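Local coordinates for protein glutamate racemase (PDB 2JFN) that belongs to the Asp/Glu/hydantoin racemase family and holds a glutamic acid and a UDP-N-acetylmuramoyl-L-alanine molecule in separate pockets, at residues 252-257 with 276-281; 26-31 with 49-54. All coordinates share one frame; numbering follows the deposited sequence.

Contact 1: residues 252-257 with 276-281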
ATOM      1  N   ASN A 252      19.112  -1.845   6.184  1.00 32.74           N
ATOM      2  CA  ASN A 252      17.666  -1.660   6.164  1.00 31.53           C
ATOM      3  C   ASN A 252      17.056  -2.262   7.419  1.00 30.57           C
ATOM      4  O   ASN A 252      17.512  -3.292   7.904  1.00 30.37           O
ATOM      5  CB  ASN A 252      17.045  -2.331   4.937  1.00 31.29           C
ATOM      6  CG  ASN A 252      17.597  -1.796   3.639  1.00 31.11           C
ATOM      7  OD1 ASN A 252      17.971  -0.625   3.544  1.00 30.92           O
ATOM      8  ND2 ASN A 252      17.636  -2.644   2.621  1.00 31.17           N
ATOM      9  N   ILE A 253      16.017  -1.625   7.937  1.00 29.76           N
ATOM     10  CA  ILE A 253      15.378  -2.129   9.145  1.00 29.03           C
ATOM     11  C   ILE A 253      13.850  -2.056   9.077  1.00 28.11           C
ATOM     12  O   ILE A 253      13.282  -1.176   8.420  1.00 27.59           O
ATOM     13  CB  ILE A 253      15.885  -1.341  10.379  1.00 29.45           C
ATOM     14  CG1 ILE A 253      15.310  -1.931  11.666  1.00 30.29           C
ATOM     15  CG2 ILE A 253      15.501   0.120  10.252  1.00 29.70           C
ATOM     16  CD1 ILE A 253      15.796  -1.217  12.910  1.00 31.33           C
ATOM     17  N   ALA A 254      13.193  -3.006   9.738  1.00 26.97           N
ATOM     18  CA  ALA A 254      11.739  -3.043   9.784  1.00 25.96           C
ATOM     19  C   ALA A 254      11.302  -2.756  11.217  1.00 25.64           C
ATOM     20  O   ALA A 254      11.914  -3.249  12.172  1.00 25.40           O
ATOM     21  CB  ALA A 254      11.222  -4.414   9.339  1.00 25.54           C
ATOM     22  N   PHE A 255      10.259  -1.945  11.358  1.00 24.93           N
ATOM     23  CA  PHE A 255       9.709  -1.593  12.667  1.00 25.25           C
ATOM     24  C   PHE A 255       8.263  -2.063  12.810  1.00 25.33           C
ATOM     25  O   PHE A 255       7.441  -1.862  11.912  1.00 25.42           O
ATOM     26  CB  PHE A 255       9.690  -0.076  12.877  1.00 24.82           C
ATOM     27  CG  PHE A 255      11.029   0.534  13.176  1.00 25.59           C
ATOM     28  CD1 PHE A 255      11.491   1.606  12.418  1.00 25.46           C
ATOM     29  CD2 PHE A 255      11.806   0.072  14.233  1.00 26.01           C
ATOM     30  CE1 PHE A 255      12.709   2.215  12.704  1.00 26.29           C
ATOM     31  CE2 PHE A 255      13.031   0.673  14.535  1.00 26.91           C
ATOM     32  CZ  PHE A 255      13.485   1.748  13.765  1.00 26.72           C
ATOM     33  N   CYS A 256       7.943  -2.689  13.935  1.00 25.82           N
ATOM     34  CA  CYS A 256       6.560  -3.075  14.193  1.00 26.46           C
ATOM     35  C   CYS A 256       6.190  -2.208  15.401  1.00 26.79           C
ATOM     36  O   CYS A 256       7.076  -1.631  16.041  1.00 26.33           O
ATOM     37  CB  CYS A 256       6.437  -4.569  14.519  1.00 27.23           C
ATOM     38  SG  CYS A 256       7.379  -5.131  15.946  1.00 29.02           S
ATOM     39  N   MET A 257       4.904  -2.088  15.717  1.00 27.23           N
ATOM     40  CA  MET A 257       4.522  -1.260  16.862  1.00 27.99           C
ATOM     41  C   MET A 257       4.403  -2.087  18.141  1.00 28.39           C
ATOM     42  O   MET A 257       4.316  -1.541  19.240  1.00 28.39           O
ATOM     43  CB  MET A 257       3.211  -0.517  16.578  1.00 28.01           C
ATOM     44  CG  MET A 257       3.258   0.374  15.332  1.00 28.41           C
ATOM     45  SD  MET A 257       4.734   1.444  15.208  1.00 29.78           S
ATOM     46  CE  MET A 257       5.275   1.083  13.522  1.00 29.70           C
ATOM     47  N   GLU A 276      17.011  -7.013   7.314  1.00 34.59           N
ATOM     48  CA  GLU A 276      17.675  -7.987   8.173  1.00 36.07           C
ATOM     49  C   GLU A 276      17.101  -8.066   9.573  1.00 35.79           C
ATOM     50  O   GLU A 276      17.022  -9.147  10.163  1.00 35.99           O
ATOM     51  CB  GLU A 276      19.165  -7.658   8.278  1.00 37.83           C
ATOM     52  CG  GLU A 276      19.450  -6.216   8.679  1.00 39.84           C
ATOM     53  CD  GLU A 276      20.674  -6.089   9.568  1.00 41.24           C
ATOM     54  OE1 GLU A 276      21.696  -6.759   9.286  1.00 42.52           O
ATOM     55  OE2 GLU A 276      20.621  -5.313  10.547  1.00 41.91           O
ATOM     56  N   THR A 277      16.687  -6.918  10.096  1.00 35.29           N
ATOM     57  CA  THR A 277      16.174  -6.849  11.454  1.00 35.33           C
ATOM     58  C   THR A 277      14.763  -6.287  11.588  1.00 34.38           C
ATOM     59  O   THR A 277      14.327  -5.461  10.786  1.00 33.90           O
ATOM     60  CB  THR A 277      17.124  -5.980  12.317  1.00 35.95           C
ATOM     61  OG1 THR A 277      18.462  -6.482  12.196  1.00 37.35           O
ATOM     62  CG2 THR A 277      16.706  -5.997  13.775  1.00 36.44           C
ATOM     63  N   LEU A 278      14.066  -6.762  12.617  1.00 33.42           N
ATOM     64  CA  LEU A 278      12.721  -6.315  12.956  1.00 32.84           C
ATOM     65  C   LEU A 278      12.789  -5.856  14.408  1.00 32.90           C
ATOM     66  O   LEU A 278      13.141  -6.639  15.292  1.00 32.50           O
ATOM     67  CB  LEU A 278      11.712  -7.458  12.838  1.00 32.25           C
ATOM     68  CG  LEU A 278      10.326  -7.159  13.415  1.00 31.65           C
ATOM     69  CD1 LEU A 278       9.620  -6.097  12.577  1.00 31.85           C
ATOM     70  CD2 LEU A 278       9.506  -8.433  13.445  1.00 32.00           C
ATOM     71  N   GLU A 279      12.473  -4.588  14.650  1.00 32.79           N
ATOM     72  CA  GLU A 279      12.493  -4.036  16.001  1.00 33.18           C
ATOM     73  C   GLU A 279      11.168  -3.357  16.329  1.00 33.21           C
ATOM     74  O   GLU A 279      10.401  -2.988  15.433  1.00 31.95           O
ATOM     75  CB  GLU A 279      13.616  -3.000  16.155  1.00 33.85           C
ATOM     76  CG  GLU A 279      15.033  -3.550  16.066  1.00 34.93           C
ATOM     77  CD  GLU A 279      16.086  -2.466  16.220  1.00 35.80           C
ATOM     78  OE1 GLU A 279      17.278  -2.743  15.946  1.00 37.17           O
ATOM     79  OE2 GLU A 279      15.730  -1.335  16.619  1.00 35.89           O
ATOM     80  N   LYS A 280      10.907  -3.195  17.622  1.00 33.51           N
ATOM     81  CA  LYS A 280       9.697  -2.529  18.067  1.00 34.17           C
ATOM     82  C   LYS A 280       9.957  -1.031  18.113  1.00 34.45           C
ATOM     83  O   LYS A 280      10.994  -0.588  18.601  1.00 34.38           O
ATOM     84  CB  LYS A 280       9.286  -3.006  19.463  1.00 34.76           C
ATOM     85  CG  LYS A 280       8.191  -2.139  20.084  1.00 35.25           C
ATOM     86  CD  LYS A 280       7.710  -2.696  21.406  1.00 36.16           C
ATOM     87  CE  LYS A 280       6.660  -1.791  22.038  1.00 36.76           C
ATOM     88  NZ  LYS A 280       6.047  -2.439  23.241  1.00 37.23           N
ATOM     89  N   LEU A 281       9.017  -0.255  17.592  1.00 34.75           N
ATOM     90  CA  LEU A 281       9.149   1.192  17.601  1.00 35.65           C
ATOM     91  C   LEU A 281       8.241   1.761  18.686  1.00 36.70           C
ATOM     92  O   LEU A 281       7.063   1.412  18.757  1.00 36.57           O
ATOM     93  CB  LEU A 281       8.745   1.772  16.246  1.00 35.08           C
ATOM     94  CG  LEU A 281       8.834   3.294  16.123  1.00 34.82           C
ATOM     95  CD1 LEU A 281      10.290   3.730  16.157  1.00 34.07           C
ATOM     96  CD2 LEU A 281       8.170   3.735  14.823  1.00 34.40           C
TER
HETATM   97  O   HOH W   1      19.050  -3.214  10.525  1.00 47.74           O
HETATM   98  O   HOH W   2       4.673   1.030  19.749  1.00 36.26           O
HETATM   99  O   HOH W   3       3.274  -1.929  22.012  1.00 42.18           O
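A254 and C256 bond through both backbone N and O to T277, E279 and L281, the ladder of two neighbouring parallel strands whose axes pass 4.6 Å apart at 33°. A254 N donates to T277 O and A254 O accepts from E279 N; C256 N reaches E279 O (2.9 Å), and L281 N donates to C256 O. CA-H...O contacts fill in between, the shortest from F255 CA to E279 O at 3.2 Å. Helices 261-264 and 267-272 lie in the connection between the strands, L270 packing on A254 and L278.

Side chains meet on both faces of the sheet. L281 CD1 sits over the centre of the F255 ring, a CH-pi contact 4.2 Å from the centroid. The E279 side chain runs beside F255, its carboxylate turned 71° from the ring; the I253 chain, extended at chi2 (179°), crosses the E279 side chain at about a right angle, with CD1 3.5 Å from E279 CD. On the other face, L278 CD1 touches the CB of A254 and C256 at 4.0 Å.

Waters bridge N252 O to E276 OE2, M257 O to L281 O, and M257 O to K280 NZ.

E279 OE2 is salt-bridged to R82 of helix 65-82, which probably balances the charge beside I253 and F255. The backbone ladder thus joins one face where A254, C256 and L278 make apolar contact and another mixing apolar groups with a carboxylate.

Contact 2: residues 26-31 with 49-54. With GLU (glutamic acid), chain B.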
ATOM      1  N   VAL A  26       8.871   3.587   4.329  1.00 23.08           N
ATOM      2  CA  VAL A  26       7.718   3.060   3.613  1.00 22.84           C
ATOM      3  C   VAL A  26       6.802   2.564   4.742  1.00 23.16           C
ATOM      4  O   VAL A  26       7.188   1.688   5.526  1.00 23.27           O
ATOM      5  CB  VAL A  26       8.087   1.891   2.675  1.00 23.04           C
ATOM      6  CG1 VAL A  26       6.834   1.382   1.980  1.00 22.64           C
ATOM      7  CG2 VAL A  26       9.113   2.364   1.623  1.00 22.73           C
ATOM      8  N   PHE A  27       5.610   3.150   4.831  1.00 22.82           N
ATOM      9  CA  PHE A  27       4.642   2.819   5.877  1.00 23.33           C
ATOM     10  C   PHE A  27       3.332   2.209   5.389  1.00 23.64           C
ATOM     11  O   PHE A  27       2.826   2.559   4.327  1.00 24.06           O
ATOM     12  CB  PHE A  27       4.294   4.077   6.679  1.00 23.65           C
ATOM     13  CG  PHE A  27       3.123   3.896   7.616  1.00 24.66           C
ATOM     14  CD1 PHE A  27       3.302   3.328   8.877  1.00 24.66           C
ATOM     15  CD2 PHE A  27       1.835   4.233   7.213  1.00 24.42           C
ATOM     16  CE1 PHE A  27       2.214   3.097   9.720  1.00 24.95           C
ATOM     17  CE2 PHE A  27       0.737   4.005   8.048  1.00 24.93           C
ATOM     18  CZ  PHE A  27       0.927   3.435   9.302  1.00 25.18           C
ATOM     19  N   ASP A  28       2.788   1.298   6.190  1.00 23.82           N
ATOM     20  CA  ASP A  28       1.502   0.663   5.911  1.00 23.43           C
ATOM     21  C   ASP A  28       0.968   0.117   7.219  1.00 23.59           C
ATOM     22  O   ASP A  28       1.702   0.006   8.203  1.00 23.62           O
ATOM     23  CB  ASP A  28       1.624  -0.506   4.926  1.00 23.14           C
ATOM     24  CG  ASP A  28       0.264  -1.117   4.587  1.00 23.57           C
ATOM     25  OD1 ASP A  28       0.158  -2.352   4.432  1.00 23.23           O
ATOM     26  OD2 ASP A  28      -0.713  -0.349   4.477  1.00 24.14           O
ATOM     27  N   SER A  29      -0.313  -0.232   7.225  1.00 23.49           N
ATOM     28  CA  SER A  29      -0.946  -0.805   8.403  1.00 23.63           C
ATOM     29  C   SER A  29      -0.452  -2.251   8.567  1.00 23.67           C
ATOM     30  O   SER A  29      -0.399  -2.777   9.679  1.00 23.60           O
ATOM     31  CB  SER A  29      -2.461  -0.792   8.226  1.00 23.55           C
ATOM     32  OG  SER A  29      -2.815  -1.513   7.061  1.00 24.80           O
ATOM     33  N   GLY A  30      -0.082  -2.882   7.455  1.00 23.60           N
ATOM     34  CA  GLY A  30       0.403  -4.250   7.504  1.00 23.98           C
ATOM     35  C   GLY A  30       1.474  -4.585   6.485  1.00 23.76           C
ATOM     36  O   GLY A  30       2.465  -3.861   6.354  1.00 24.03           O
ATOM     37  N   VAL A  31       1.278  -5.674   5.744  1.00 23.50           N
ATOM     38  CA  VAL A  31       2.255  -6.099   4.748  1.00 23.42           C
ATOM     39  C   VAL A  31       2.087  -5.468   3.358  1.00 23.39           C
ATOM     40  O   VAL A  31       2.999  -5.540   2.538  1.00 22.93           O
ATOM     41  CB  VAL A  31       2.261  -7.654   4.577  1.00 24.04           C
ATOM     42  CG1 VAL A  31       2.632  -8.328   5.896  1.00 24.26           C
ATOM     43  CG2 VAL A  31       0.895  -8.150   4.106  1.00 24.22           C
ATOM     44  N   TYR A  49      16.499   1.861   3.607  1.00 28.24           N
ATOM     45  CA  TYR A  49      15.067   1.704   3.788  1.00 27.76           C
ATOM     46  C   TYR A  49      14.628   1.347   5.200  1.00 27.00           C
ATOM     47  O   TYR A  49      15.280   0.572   5.907  1.00 26.57           O
ATOM     48  CB  TYR A  49      14.518   0.640   2.831  1.00 28.09           C
ATOM     49  CG  TYR A  49      14.529   1.030   1.368  1.00 28.48           C
ATOM     50  CD1 TYR A  49      15.536   0.587   0.512  1.00 28.86           C
ATOM     51  CD2 TYR A  49      13.510   1.823   0.835  1.00 28.88           C
ATOM     52  CE1 TYR A  49      15.530   0.917  -0.854  1.00 29.12           C
ATOM     53  CE2 TYR A  49      13.493   2.164  -0.520  1.00 29.31           C
ATOM     54  CZ  TYR A  49      14.506   1.704  -1.359  1.00 29.63           C
ATOM     55  OH  TYR A  49      14.470   2.028  -2.701  1.00 29.75           O
ATOM     56  N   ILE A  50      13.513   1.938   5.596  1.00 25.98           N
ATOM     57  CA  ILE A  50      12.907   1.660   6.883  1.00 24.91           C
ATOM     58  C   ILE A  50      11.480   1.269   6.546  1.00 24.67           C
ATOM     59  O   ILE A  50      10.767   2.029   5.885  1.00 24.39           O
ATOM     60  CB  ILE A  50      12.846   2.904   7.786  1.00 24.96           C
ATOM     61  CG1 ILE A  50      14.259   3.398   8.112  1.00 24.11           C
ATOM     62  CG2 ILE A  50      12.087   2.571   9.072  1.00 23.79           C
ATOM     63  CD1 ILE A  50      14.276   4.792   8.723  1.00 24.92           C
ATOM     64  N   TYR A  51      11.072   0.078   6.964  1.00 24.20           N
ATOM     65  CA  TYR A  51       9.705  -0.360   6.731  1.00 24.34           C
ATOM     66  C   TYR A  51       9.025  -0.363   8.088  1.00 24.47           C
ATOM     67  O   TYR A  51       9.535  -0.950   9.044  1.00 24.67           O
ATOM     68  CB  TYR A  51       9.652  -1.770   6.133  1.00 24.65           C
ATOM     69  CG  TYR A  51       8.245  -2.170   5.718  1.00 25.11           C
ATOM     70  CD1 TYR A  51       7.454  -2.992   6.522  1.00 25.28           C
ATOM     71  CD2 TYR A  51       7.681  -1.660   4.548  1.00 25.76           C
ATOM     72  CE1 TYR A  51       6.127  -3.288   6.170  1.00 25.75           C
ATOM     73  CE2 TYR A  51       6.363  -1.951   4.185  1.00 25.82           C
ATOM     74  CZ  TYR A  51       5.590  -2.758   4.997  1.00 26.04           C
ATOM     75  OH  TYR A  51       4.275  -3.002   4.636  1.00 25.60           O
ATOM     76  N   ALA A  52       7.883   0.304   8.181  1.00 24.11           N
ATOM     77  CA  ALA A  52       7.152   0.347   9.440  1.00 23.89           C
ATOM     78  C   ALA A  52       5.710  -0.070   9.213  1.00 23.96           C
ATOM     79  O   ALA A  52       5.050   0.415   8.289  1.00 23.07           O
ATOM     80  CB  ALA A  52       7.203   1.755  10.029  1.00 23.82           C
ATOM     81  N   PHE A  53       5.225  -0.984  10.043  1.00 23.37           N
ATOM     82  CA  PHE A  53       3.847  -1.423   9.924  1.00 23.51           C
ATOM     83  C   PHE A  53       3.150  -1.375  11.284  1.00 23.79           C
ATOM     84  O   PHE A  53       3.720  -1.749  12.315  1.00 22.86           O
ATOM     85  CB  PHE A  53       3.771  -2.823   9.274  1.00 23.73           C
ATOM     86  CG  PHE A  53       4.494  -3.911  10.031  1.00 24.04           C
ATOM     87  CD1 PHE A  53       3.776  -4.858  10.760  1.00 23.82           C
ATOM     88  CD2 PHE A  53       5.881  -4.014   9.978  1.00 24.45           C
ATOM     89  CE1 PHE A  53       4.430  -5.897  11.423  1.00 24.38           C
ATOM     90  CE2 PHE A  53       6.553  -5.050  10.640  1.00 24.39           C
ATOM     91  CZ  PHE A  53       5.822  -5.994  11.364  1.00 24.35           C
ATOM     92  N   ASP A  54       1.915  -0.884  11.277  1.00 23.79           N
ATOM     93  CA  ASP A  54       1.126  -0.748  12.499  1.00 24.06           C
ATOM     94  C   ASP A  54       0.337  -2.010  12.838  1.00 24.18           C
ATOM     95  O   ASP A  54      -0.882  -2.050  12.674  1.00 23.82           O
ATOM     96  CB  ASP A  54       0.167   0.437  12.359  1.00 23.89           C
ATOM     97  CG  ASP A  54      -0.458   0.840  13.685  1.00 23.89           C
ATOM     98  OD1 ASP A  54      -0.199   0.158  14.704  1.00 22.90           O
ATOM     99  OD2 ASP A  54      -1.207   1.838  13.703  1.00 23.05           O
TER
HETATM  100  N   GLU B1287      -2.507  -1.708   2.755  1.00 27.57           N
HETATM  101  CA  GLU B1287      -3.949  -1.479   2.886  1.00 28.20           C
HETATM  102  C   GLU B1287      -4.301  -0.192   2.164  1.00 28.44           C
HETATM  103  O   GLU B1287      -3.706   0.111   1.068  1.00 28.04           O
HETATM  104  CB  GLU B1287      -4.325  -1.382   4.372  1.00 28.42           C
HETATM  105  CG  GLU B1287      -5.589  -2.221   4.666  1.00 28.59           C
HETATM  106  CD  GLU B1287      -6.149  -1.902   6.046  1.00 29.41           C
HETATM  107  OE1 GLU B1287      -7.360  -1.953   6.241  1.00 29.10           O
HETATM  108  OE2 GLU B1287      -5.396  -1.601   6.978  1.00 28.72           O
HETATM  109  OXT GLU B1287      -5.197   0.583   2.636  1.00 29.50           O
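Y51 and G30 meet through a side chain: the Y51 hydroxyl donates to G30 O, 2.6 Å from OH to O, just beyond the end of strand 26-28. CG of Y51 stands anti to the backbone N (chi1 -173°), and the ring runs beside the D28 side chain.

Backbone bonds form a regular parallel ladder. V26 N donates to I50 O, A52 N to V26 O, D28 N to A52 O, and D54 N to D28 O, the last two longer at 3.2 Å. D28 O also receives a CA-H...O contact from F53, so this carbonyl is approached by two neighbouring residues of 49-54.

Apolar contacts run along both faces: V26 CG1 packs 4.0 Å from Y51 CE2, V26 CG2 nears the Y49 ring, and F27 CD1 lies 4.4 Å from A52 CB.

Polar groups at the strand end hold glutamic acid. D28 OD2 accepts from the ligand N at 2.8 Å, with a weak second bond at OD1, and S29 OG donates to ligand OE2 at 2.6 Å. G30 N meets D28 OD1 from above the carboxylate plane, an Asx turn; G33 N also donates to OD1, which helps fix the carboxylate that faces the ligand. T205, H206 and N93 are among the residues that bind the ligand further round the pocket.

The two strands and helix 33-43 make a beta-alpha-beta unit. Y37 and L34 of that helix pack on V26 and Y51, whereas V72 and I75 of helix 65-82 cover F27 on the other face.

Both contacts belong to one mixed sheet, and their centres lie about 9 Å apart. Strand 48-53 is the shared neighbour: it pairs with 21-28 in contact 2 and, along its other edge, with 253-256, which in turn pairs with 277-280 in contact 1. F255 N to Y51 O is a probable hydrogen bond across that junction, and C256 CB packs on the F53 ring. In sequence contact 2 closes well before contact 1 opens, so strands from near the C-terminus extend a sheet begun near the N-terminus. Contact 2 is buried and reaches glutamic acid at its strand end; contact 1, its centre about 18 Å from the centre of the chain, is partly buried. Helix 65-82 touches both.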